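Local coordinates for mannan endo-1,4-beta-mannosidase (Mytilus edulis, PDB 2C0H), which hydrolyses internal beta-1,4-mannosidic linkages in the backbones of mannans, cutting mannotetraose and longer oligosaccharides but leaving mannobiose and mannotriose intact, at residues A[332-335]-A[336-339]; A[118-121]-A[122-125]; A[86-89]-A[90-94]. The protein carries 3 engineered substitutions. All coordinates share one frame; numbering follows the deposited sequence.

In the fold
All three contacts are local and follow one another along the chain without nesting or crossing. Contact 3 (86-94) closes the turn after strand 82-84 and starts helix 89-102, joining it to helix 131-149 and to the loop before helix 40-56. Beyond barrel strand 106-113, contact 2 (118-125) closes the turn that opens helix 121-129 and ties it to the loop after strand 61-68; its centre is about 23 Å from that of contact 3. Contact 1 (332-339) lies within helix 330-339, after the final barrel strand 319-322, and joins that helix to helix 305-314 and strand 17-25. Contacts 1 and 2 lie on opposite sides of the chain's centre in this (beta/alpha)8 barrel, their centres about 36 Å apart.

Contact 1. Residues A[332-335]-A[336-339]; sequences NQLR and GMQH. Unlike the reference sequence in segment 336-339: M337 (reference Ile).
L334 and M337 touch through their ends on one side of helix 330-339, CD2 of L334 lying 4.0 Å from the CE methyl of M337. M337, where the reference sequence has isoleucine, sets CG anti to its carbonyl carbon (chi1 -75°), and a bend about CG-SD turns CE back toward the preceding turn. It also packs on F309 of helix 305-314 and on S22 and A24 of barrel strand 17-25, joining helix 330-339 to both. Ordinary i to i+4 bonds join the backbone beneath, M337 N to Q333 O among them; that from H339 N to R335 O, at 3.4 Å, is weak. R335 O also accepts a hydrogen bond from a water at 2.8 Å. The water in turn accepts from NE2 of Q338 at 3.1 Å, so the extended Q338 side chain reaches back to the R335 carbonyl through it.

R335 NH1 donates to OD1 of N332 at 2.8 Å; the acceptor lies at the edge of the guanidinium, in its plane, while the donor is tilted 33° from the amide carbonyl plane. Further out, R335 NE forms a salt bridge with E306 of helix 305-314 and NH2 bonds Q297, while N332 ND2 bonds E298. The end of strand 319-322 and the loop after it hold the Q333 amide, OE1 bonding T322 OG1 and NE2 the carbonyls of S324 and S329; T322 and S324 flank W323, a probable substrate-binding residue. With partners on NE, NH1 and NH2, the R335 guanidinium is fixed in rotation, and its charge is probably balanced chiefly by E306.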
ATOM      1  N   ASN A 332      12.949  17.795  -1.674  1.00 15.26           N
ATOM      2  CA  ASN A 332      11.653  18.198  -2.252  1.00 15.23           C
ATOM      3  C   ASN A 332      10.514  17.536  -1.479  1.00 15.00           C
ATOM      4  O   ASN A 332       9.469  18.134  -1.233  1.00 15.28           O
ATOM      5  CB  ASN A 332      11.527  17.792  -3.718  1.00 16.40           C
ATOM      6  CG  ASN A 332      12.214  18.755  -4.675  1.00 18.32           C
ATOM      7  OD1 ASN A 332      12.644  19.851  -4.288  1.00 22.17           O
ATOM      8  ND2 ASN A 332      12.286  18.361  -5.935  1.00 20.52           N
ATOM      9  N   GLN A 333      10.717  16.273  -1.131  1.00 13.91           N
ATOM     10  CA  GLN A 333       9.696  15.523  -0.413  1.00 13.53           C
ATOM     11  C   GLN A 333       9.477  16.049   0.990  1.00 13.21           C
ATOM     12  O   GLN A 333       8.321  16.224   1.435  1.00 13.69           O
ATOM     13  CB  GLN A 333      10.070  14.035  -0.388  1.00 12.46           C
ATOM     14  CG  GLN A 333      10.102  13.360  -1.765  1.00 13.08           C
ATOM     15  CD  GLN A 333      10.700  11.973  -1.709  1.00 14.19           C
ATOM     16  OE1 GLN A 333      10.105  11.053  -1.135  1.00 14.59           O
ATOM     17  NE2 GLN A 333      11.874  11.797  -2.311  1.00 13.55           N
ATOM     18  N   LEU A 334      10.574  16.303   1.706  1.00 12.68           N
ATOM     19  CA  LEU A 334      10.528  16.872   3.054  1.00 13.25           C
ATOM     20  C   LEU A 334       9.902  18.278   3.058  1.00 13.22           C
ATOM     21  O   LEU A 334       9.148  18.621   3.949  1.00 13.70           O
ATOM     22  CB  LEU A 334      11.929  16.912   3.663  1.00 13.50           C
ATOM     23  CG  LEU A 334      12.592  15.568   3.980  1.00 13.74           C
ATOM     24  CD1 LEU A 334      14.030  15.772   4.457  1.00 15.66           C
ATOM     25  CD2 LEU A 334      11.792  14.781   5.002  1.00 15.39           C
ATOM     26  N   ARG A 335      10.201  19.088   2.048  1.00 14.76           N
ATOM     27  CA  ARG A 335       9.598  20.421   1.953  1.00 15.18           C
ATOM     28  C   ARG A 335       8.073  20.310   1.766  1.00 15.25           C
ATOM     29  O   ARG A 335       7.313  21.095   2.313  1.00 15.85           O
ATOM     30  CB  ARG A 335      10.235  21.201   0.792  1.00 15.78           C
ATOM     31  CG  ARG A 335      10.194  22.717   0.916  1.00 16.75           C
ATOM     32  CD  ARG A 335      10.813  23.359  -0.319  1.00 16.87           C
ATOM     33  NE  ARG A 335       9.961  23.124  -1.482  1.00 18.06           N
ATOM     34  CZ  ARG A 335      10.259  22.368  -2.536  1.00 19.10           C
ATOM     35  NH1 ARG A 335      11.461  21.833  -2.685  1.00 20.39           N
ATOM     36  NH2 ARG A 335       9.357  22.216  -3.499  1.00 20.16           N
ATOM     37  N   GLY A 336       7.623  19.314   1.010  1.00 14.85           N
ATOM     38  CA  GLY A 336       6.197  19.068   0.843  1.00 15.65           C
ATOM     39  C   GLY A 336       5.537  18.695   2.152  1.00 15.39           C
ATOM     40  O   GLY A 336       4.503  19.269   2.507  1.00 15.58           O
ATOM     41  N   MET A 337       6.112  17.729   2.874  1.00 16.18           N
ATOM     42  CA  MET A 337       5.592  17.299   4.189  1.00 16.54           C
ATOM     43  C   MET A 337       5.495  18.461   5.159  1.00 16.40           C
ATOM     44  O   MET A 337       4.521  18.616   5.879  1.00 15.75           O
ATOM     45  CB  MET A 337       6.507  16.267   4.851  1.00 18.02           C
ATOM     46  CG  MET A 337       6.462  14.915   4.306  1.00 20.18           C
ATOM     47  SD  MET A 337       7.728  13.946   5.159  1.00 18.75           S
ATOM     48  CE  MET A 337       8.372  13.132   3.700  1.00 20.55           C
ATOM     49  N   GLN A 338       6.542  19.270   5.184  1.00 15.73           N
ATOM     50  CA  GLN A 338       6.640  20.394   6.097  1.00 16.54           C
ATOM     51  C   GLN A 338       5.497  21.394   5.926  1.00 16.00           C
ATOM     52  O   GLN A 338       5.099  22.064   6.903  1.00 16.20           O
ATOM     53  CB  GLN A 338       7.989  21.059   5.844  1.00 16.99           C
ATOM     54  CG  GLN A 338       8.420  22.069   6.849  1.00 19.33           C
ATOM     55  CD  GLN A 338       9.784  22.612   6.486  1.00 19.82           C
ATOM     56  OE1 GLN A 338      10.701  22.628   7.309  1.00 24.90           O
ATOM     57  NE2 GLN A 338       9.936  23.024   5.231  1.00 25.01           N
ATOM     58  N   HIS A 339       4.976  21.494   4.701  1.00 15.41           N
ATOM     59  CA  HIS A 339       3.865  22.403   4.386  1.00 15.66           C
ATOM     60  C   HIS A 339       2.625  22.071   5.200  1.00 15.71           C
ATOM     61  O   HIS A 339       1.866  22.954   5.568  1.00 16.36           O
ATOM     62  CB  HIS A 339       3.519  22.396   2.886  1.00 16.18           C
ATOM     63  CG  HIS A 339       2.517  23.437   2.508  1.00 15.96           C
ATOM     64  ND1 HIS A 339       2.777  24.786   2.622  1.00 16.83           N
ATOM     65  CD2 HIS A 339       1.244  23.334   2.060  1.00 16.85           C
ATOM     66  CE1 HIS A 339       1.712  25.469   2.247  1.00 17.92           C
ATOM     67  NE2 HIS A 339       0.767  24.615   1.898  1.00 18.82           N
TER
HETATM   68  O   HOH W   1       7.423  23.615   3.562  0.50 13.73           O

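Contact 2. Residues A[118-121]-A[122-125]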
ATOM      1  N   GLN A 118      11.045 -10.575 -11.799  1.00 21.90           N
ATOM      2  CA  GLN A 118      12.463 -10.963 -11.738  1.00 22.31           C
ATOM      3  C   GLN A 118      12.624 -12.470 -11.462  1.00 22.04           C
ATOM      4  O   GLN A 118      11.669 -13.231 -11.631  1.00 21.45           O
ATOM      5  CB  GLN A 118      13.199 -10.099 -10.709  1.00 22.64           C
ATOM      6  CG  GLN A 118      12.917  -8.611 -10.895  1.00 24.28           C
ATOM      7  CD  GLN A 118      13.909  -7.719 -10.193  1.00 24.82           C
ATOM      8  OE1 GLN A 118      13.954  -7.659  -8.965  1.00 29.14           O
ATOM      9  NE2 GLN A 118      14.707  -6.998 -10.977  1.00 30.11           N
ATOM     10  N   SER A 119      13.823 -12.894 -11.064  1.00 21.88           N
ATOM     11  CA  SER A 119      14.190 -14.318 -11.079  1.00 21.96           C
ATOM     12  C   SER A 119      13.511 -15.211 -10.046  1.00 21.61           C
ATOM     13  O   SER A 119      13.492 -16.436 -10.225  1.00 22.15           O
ATOM     14  CB  SER A 119      15.711 -14.488 -10.957  1.00 22.56           C
ATOM     15  OG  SER A 119      16.186 -14.052  -9.702  1.00 24.74           O
ATOM     16  N   THR A 120      12.957 -14.634  -8.984  1.00 20.51           N
ATOM     17  CA  THR A 120      12.202 -15.452  -8.031  1.00 20.10           C
ATOM     18  C   THR A 120      10.693 -15.282  -8.209  1.00 18.79           C
ATOM     19  O   THR A 120       9.924 -15.656  -7.325  1.00 17.62           O
ATOM     20  CB  THR A 120      12.608 -15.184  -6.560  1.00 20.65           C
ATOM     21  OG1 THR A 120      12.146 -13.887  -6.141  1.00 22.99           O
ATOM     22  CG2 THR A 120      14.110 -15.256  -6.394  1.00 22.07           C
ATOM     23  N   HIS A 121      10.259 -14.747  -9.349  1.00 18.19           N
ATOM     24  CA  HIS A 121       8.822 -14.514  -9.576  1.00 17.91           C
ATOM     25  C   HIS A 121       7.990 -15.775  -9.430  1.00 17.75           C
ATOM     26  O   HIS A 121       6.834 -15.695  -9.019  1.00 17.58           O
ATOM     27  CB  HIS A 121       8.498 -13.890 -10.934  1.00 18.59           C
ATOM     28  CG  HIS A 121       7.050 -13.543 -11.076  1.00 18.69           C
ATOM     29  ND1 HIS A 121       6.475 -12.508 -10.373  1.00 20.33           N
ATOM     30  CD2 HIS A 121       6.044 -14.140 -11.758  1.00 20.73           C
ATOM     31  CE1 HIS A 121       5.183 -12.458 -10.644  1.00 21.14           C
ATOM     32  NE2 HIS A 121       4.894 -13.439 -11.479  1.00 20.74           N
ATOM     33  N   TYR A 122       8.552 -16.920  -9.788  1.00 16.87           N
ATOM     34  CA  TYR A 122       7.831 -18.181  -9.640  1.00 16.79           C
ATOM     35  C   TYR A 122       7.283 -18.396  -8.225  1.00 16.16           C
ATOM     36  O   TYR A 122       6.245 -19.060  -8.070  1.00 15.08           O
ATOM     37  CB  TYR A 122       8.710 -19.370 -10.033  1.00 17.84           C
ATOM     38  CG  TYR A 122       9.901 -19.626  -9.127  1.00 18.77           C
ATOM     39  CD1 TYR A 122       9.825 -20.534  -8.068  1.00 19.31           C
ATOM     40  CD2 TYR A 122      11.118 -18.988  -9.340  1.00 18.97           C
ATOM     41  CE1 TYR A 122      10.909 -20.769  -7.238  1.00 19.49           C
ATOM     42  CE2 TYR A 122      12.211 -19.220  -8.509  1.00 19.61           C
ATOM     43  CZ  TYR A 122      12.102 -20.115  -7.454  1.00 20.11           C
ATOM     44  OH  TYR A 122      13.177 -20.354  -6.628  1.00 22.22           O
ATOM     45  N   ARG A 123       7.966 -17.868  -7.206  1.00 14.98           N
ATOM     46  CA  ARG A 123       7.505 -18.023  -5.807  1.00 15.37           C
ATOM     47  C   ARG A 123       6.173 -17.295  -5.628  1.00 15.32           C
ATOM     48  O   ARG A 123       5.190 -17.867  -5.140  1.00 15.24           O
ATOM     49  CB  ARG A 123       8.556 -17.535  -4.793  1.00 15.49           C
ATOM     50  CG  ARG A 123       9.808 -18.423  -4.722  1.00 16.85           C
ATOM     51  CD  ARG A 123      10.917 -17.836  -3.847  1.00 17.41           C
ATOM     52  NE  ARG A 123      12.142 -18.622  -4.003  1.00 20.04           N
ATOM     53  CZ  ARG A 123      13.358 -18.268  -3.596  1.00 21.98           C
ATOM     54  NH1 ARG A 123      13.584 -17.116  -2.977  1.00 22.79           N
ATOM     55  NH2 ARG A 123      14.373 -19.088  -3.819  1.00 24.43           N
ATOM     56  N   LEU A 124       6.121 -16.028  -6.014  1.00 14.83           N
ATOM     57  CA  LEU A 124       4.873 -15.277  -5.954  1.00 14.58           C
ATOM     58  C   LEU A 124       3.809 -15.849  -6.897  1.00 14.58           C
ATOM     59  O   LEU A 124       2.632 -15.921  -6.554  1.00 15.15           O
ATOM     60  CB  LEU A 124       5.144 -13.789  -6.263  1.00 14.22           C
ATOM     61  CG  LEU A 124       3.946 -12.854  -6.364  1.00 15.04           C
ATOM     62  CD1 LEU A 124       3.105 -12.828  -5.110  1.00 16.08           C
ATOM     63  CD2 LEU A 124       4.446 -11.447  -6.667  1.00 15.44           C
ATOM     64  N   ASN A 125       4.215 -16.260  -8.096  1.00 14.64           N
ATOM     65  CA  ASN A 125       3.307 -16.838  -9.082  1.00 14.01           C
ATOM     66  C   ASN A 125       2.479 -17.989  -8.523  1.00 14.22           C
ATOM     67  O   ASN A 125       1.272 -18.066  -8.756  1.00 14.17           O
ATOM     68  CB  ASN A 125       4.072 -17.318 -10.316  1.00 14.98           C
ATOM     69  CG  ASN A 125       3.157 -17.936 -11.347  1.00 15.69           C
ATOM     70  OD1 ASN A 125       3.099 -19.157 -11.488  1.00 19.95           O
ATOM     71  ND2 ASN A 125       2.406 -17.111 -12.043  1.00 17.51           N
TER
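T120 and R123 meet where a type I beta turn, Q118 to H121, in the loop after barrel strand 106-113, leads into helix 121-129. H121 N closes the turn on Q118 O, and R123 N reaches T120 O from above the carbonyl plane. N125 N donates to H121 O at 2.8 Å, nearly along the C=O axis, as the helix settles into its regular pattern.

Van der Waals contacts of the H121 ring follow: its CD2 lies 4.0 Å from CB of N125, ring and amide planes 46° apart, and its CE1 brushes CD2 of L124. The polar ends bond outside the turn and helix start: H121 ND1 to E69 and NE2 to Y196 OH, which fixes the ring's rotation, while N125 ND2 shares that tyrosine oxygen. R123 NH1 bonds the carbonyl of G70, and T120 OG1 that of E69, tying the turn to the loop after barrel strand 61-68.

With CG between the backbone N and the carbonyl carbon (chi1 67°), the Y122 ring folds back along the turn, S119 O lying in plane at its edge, 3.5 Å from CE2. Over one face of the R123 guanidinium sits T120 CG2, 3.9 Å above the plane and offset toward the rim.

Contact 3. Residues A[86-89]-A[90-94]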
ATOM      1  N   ASP A  86      11.541 -17.045   9.251  1.00 20.82           N
ATOM      2  CA  ASP A  86      12.786 -17.194   9.972  1.00 21.19           C
ATOM      3  C   ASP A  86      12.687 -16.524  11.349  1.00 21.27           C
ATOM      4  O   ASP A  86      11.832 -15.652  11.574  1.00 20.83           O
ATOM      5  CB  ASP A  86      13.936 -16.641   9.159  1.00 21.86           C
ATOM      6  CG  ASP A  86      13.931 -15.158   9.122  1.00 23.69           C
ATOM      7  OD1 ASP A  86      13.304 -14.599   8.194  1.00 27.25           O
ATOM      8  OD2 ASP A  86      14.534 -14.563  10.041  1.00 26.27           O
ATOM      9  N   ASN A  87      13.546 -16.957  12.269  1.00 21.33           N
ATOM     10  CA  ASN A  87      13.372 -16.630  13.687  1.00 21.19           C
ATOM     11  C   ASN A  87      13.721 -15.202  14.117  1.00 20.46           C
ATOM     12  O   ASN A  87      13.547 -14.860  15.285  1.00 20.91           O
ATOM     13  CB  ASN A  87      14.083 -17.650  14.595  1.00 22.40           C
ATOM     14  CG  ASN A  87      15.578 -17.707  14.381  1.00 24.49           C
ATOM     15  OD1 ASN A  87      16.199 -16.745  13.919  1.00 29.31           O
ATOM     16  ND2 ASN A  87      16.176 -18.851  14.732  1.00 29.72           N
ATOM     17  N   THR A  88      14.196 -14.374  13.192  1.00 19.47           N
ATOM     18  CA  THR A  88      14.373 -12.956  13.496  1.00 19.26           C
ATOM     19  C   THR A  88      13.476 -12.034  12.668  1.00 18.04           C
ATOM     20  O   THR A  88      13.591 -10.812  12.788  1.00 17.69           O
ATOM     21  CB  THR A  88      15.854 -12.518  13.362  1.00 19.87           C
ATOM     22  OG1 THR A  88      16.320 -12.823  12.047  1.00 22.19           O
ATOM     23  CG2 THR A  88      16.712 -13.234  14.384  1.00 21.59           C
ATOM     24  N   LEU A  89      12.559 -12.570  11.855  1.00 16.64           N
ATOM     25  CA  LEU A  89      11.662 -11.689  11.080  1.00 16.44           C
ATOM     26  C   LEU A  89      10.813 -10.814  11.998  1.00 15.84           C
ATOM     27  O   LEU A  89      10.784  -9.590  11.861  1.00 14.35           O
ATOM     28  CB  LEU A  89      10.767 -12.480  10.113  1.00 16.20           C
ATOM     29  CG  LEU A  89       9.751 -11.662   9.294  1.00 15.39           C
ATOM     30  CD1 LEU A  89      10.454 -10.539   8.498  1.00 14.95           C
ATOM     31  CD2 LEU A  89       8.914 -12.527   8.355  1.00 17.52           C
ATOM     32  N   ILE A  90      10.083 -11.434  12.916  1.00 15.94           N
ATOM     33  CA  ILE A  90       9.202 -10.673  13.793  1.00 16.51           C
ATOM     34  C   ILE A  90      10.001  -9.723  14.700  1.00 16.09           C
ATOM     35  O   ILE A  90       9.611  -8.567  14.865  1.00 15.86           O
ATOM     36  CB  ILE A  90       8.257 -11.609  14.585  1.00 16.86           C
ATOM     37  CG1 ILE A  90       7.297 -12.271  13.594  1.00 17.86           C
ATOM     38  CG2 ILE A  90       7.471 -10.839  15.671  1.00 17.01           C
ATOM     39  CD1 ILE A  90       6.487 -13.423  14.140  1.00 18.82           C
ATOM     40  N   SER A  91      11.111 -10.184  15.274  1.00 15.46           N
ATOM     41  CA  SER A  91      11.908  -9.340  16.176  1.00 15.96           C
ATOM     42  C   SER A  91      12.556  -8.159  15.433  1.00 15.81           C
ATOM     43  O   SER A  91      12.647  -7.074  15.994  1.00 15.42           O
ATOM     44  CB  SER A  91      12.932 -10.158  16.980  1.00 16.38           C
ATOM     45  OG  SER A  91      13.772 -10.933  16.157  1.00 18.53           O
ATOM     46  N   ASP A  92      12.961  -8.372  14.181  1.00 15.21           N
ATOM     47  CA  ASP A  92      13.432  -7.266  13.301  1.00 15.37           C
ATOM     48  C   ASP A  92      12.312  -6.252  13.044  1.00 15.21           C
ATOM     49  O   ASP A  92      12.518  -5.043  13.137  1.00 15.77           O
ATOM     50  CB  ASP A  92      13.924  -7.789  11.948  1.00 15.39           C
ATOM     51  CG  ASP A  92      15.384  -8.254  11.953  1.00 16.48           C
ATOM     52  OD1 ASP A  92      16.055  -8.294  13.000  1.00 18.12           O
ATOM     53  OD2 ASP A  92      15.841  -8.582  10.844  1.00 18.57           O
ATOM     54  N   MET A  93      11.122  -6.727  12.695  1.00 14.65           N
ATOM     55  CA  MET A  93       9.993  -5.826  12.452  1.00 14.43           C
ATOM     56  C   MET A  93       9.636  -5.054  13.740  1.00 14.26           C
ATOM     57  O   MET A  93       9.342  -3.863  13.691  1.00 14.57           O
ATOM     58  CB  MET A  93       8.781  -6.604  11.892  1.00 13.85           C
ATOM     59  CG  MET A  93       8.990  -7.158  10.467  1.00 13.70           C
ATOM     60  SD  MET A  93       7.689  -8.284   9.883  1.00 16.03           S
ATOM     61  CE  MET A  93       6.463  -7.079   9.358  1.00 16.38           C
ATOM     62  N   ARG A  94       9.670  -5.727  14.890  1.00 14.53           N
ATOM     63  CA  ARG A  94       9.358  -5.103  16.173  1.00 15.38           C
ATOM     64  C   ARG A  94      10.392  -4.047  16.546  1.00 14.83           C
ATOM     65  O   ARG A  94      10.026  -3.015  17.079  1.00 15.63           O
ATOM     66  CB  ARG A  94       9.228  -6.148  17.288  1.00 15.74           C
ATOM     67  CG  ARG A  94       8.323  -5.710  18.405  1.00 17.59           C
ATOM     68  CD  ARG A  94       8.317  -6.687  19.552  1.00 17.63           C
ATOM     69  NE  ARG A  94       7.688  -7.973  19.237  1.00 18.89           N
ATOM     70  CZ  ARG A  94       6.372  -8.180  19.178  1.00 19.52           C
ATOM     71  NH1 ARG A  94       5.508  -7.184  19.354  1.00 21.09           N
ATOM     72  NH2 ARG A  94       5.907  -9.399  18.927  1.00 20.94           N
TER
HETATM   73  O   HOH W   2      10.138 -14.488  13.451  1.00 17.29           O
HETATM   74  O   HOH W   3      11.358 -13.147  15.644  1.00 21.26           O
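L89 carries CG anti to its backbone N (chi1 178°), while M93, one turn on, sets CG anti to its carbonyl carbon and bends about the CG-SD bond (chi3 81°); the two side chains therefore lie side by side, pointing the same way, with CD1 of L89 3.8 Å from SD of M93. They stand at the start of helix 89-102, entered through a type I beta turn from D86 to L89 with an Asx turn inside it: T88 N donates to D86 OD2 at 3.2 Å, from 40° above the carboxylate plane.

L89 and M93 both pack on F35 and on M145 of helix 131-149, so this pair joins two neighbouring helices of the barrel's outer layer. With an alanine in place of L89, the M93 sulfur would probably lose the CD1 contact and a gap would open against F35 and M145.

T88 occupies the N-cap position, but its side chain makes no capping bond; its OG1 accepts instead from N38 N. The T88 carbonyl takes the first regular helical bond, from D92 N at 2.9 Å, followed by M93 N to L89 O at 3.0 Å. D92 OD2 accepts from the backbone N of G36 and Y40, and D86 OD2 from that of H37. Three side chains thus grip the loop that leads into helix 40-56. These N-H groups probably offset the proximity of two like charges, D86 OD2 and D92 OD2 being 6.2 Å apart.

Two waters continue the helical pattern back into the turn. One links N87 O to S91 N; the other donates to D86 O at 2.8 Å and accepts from I90 N at 3.1 Å.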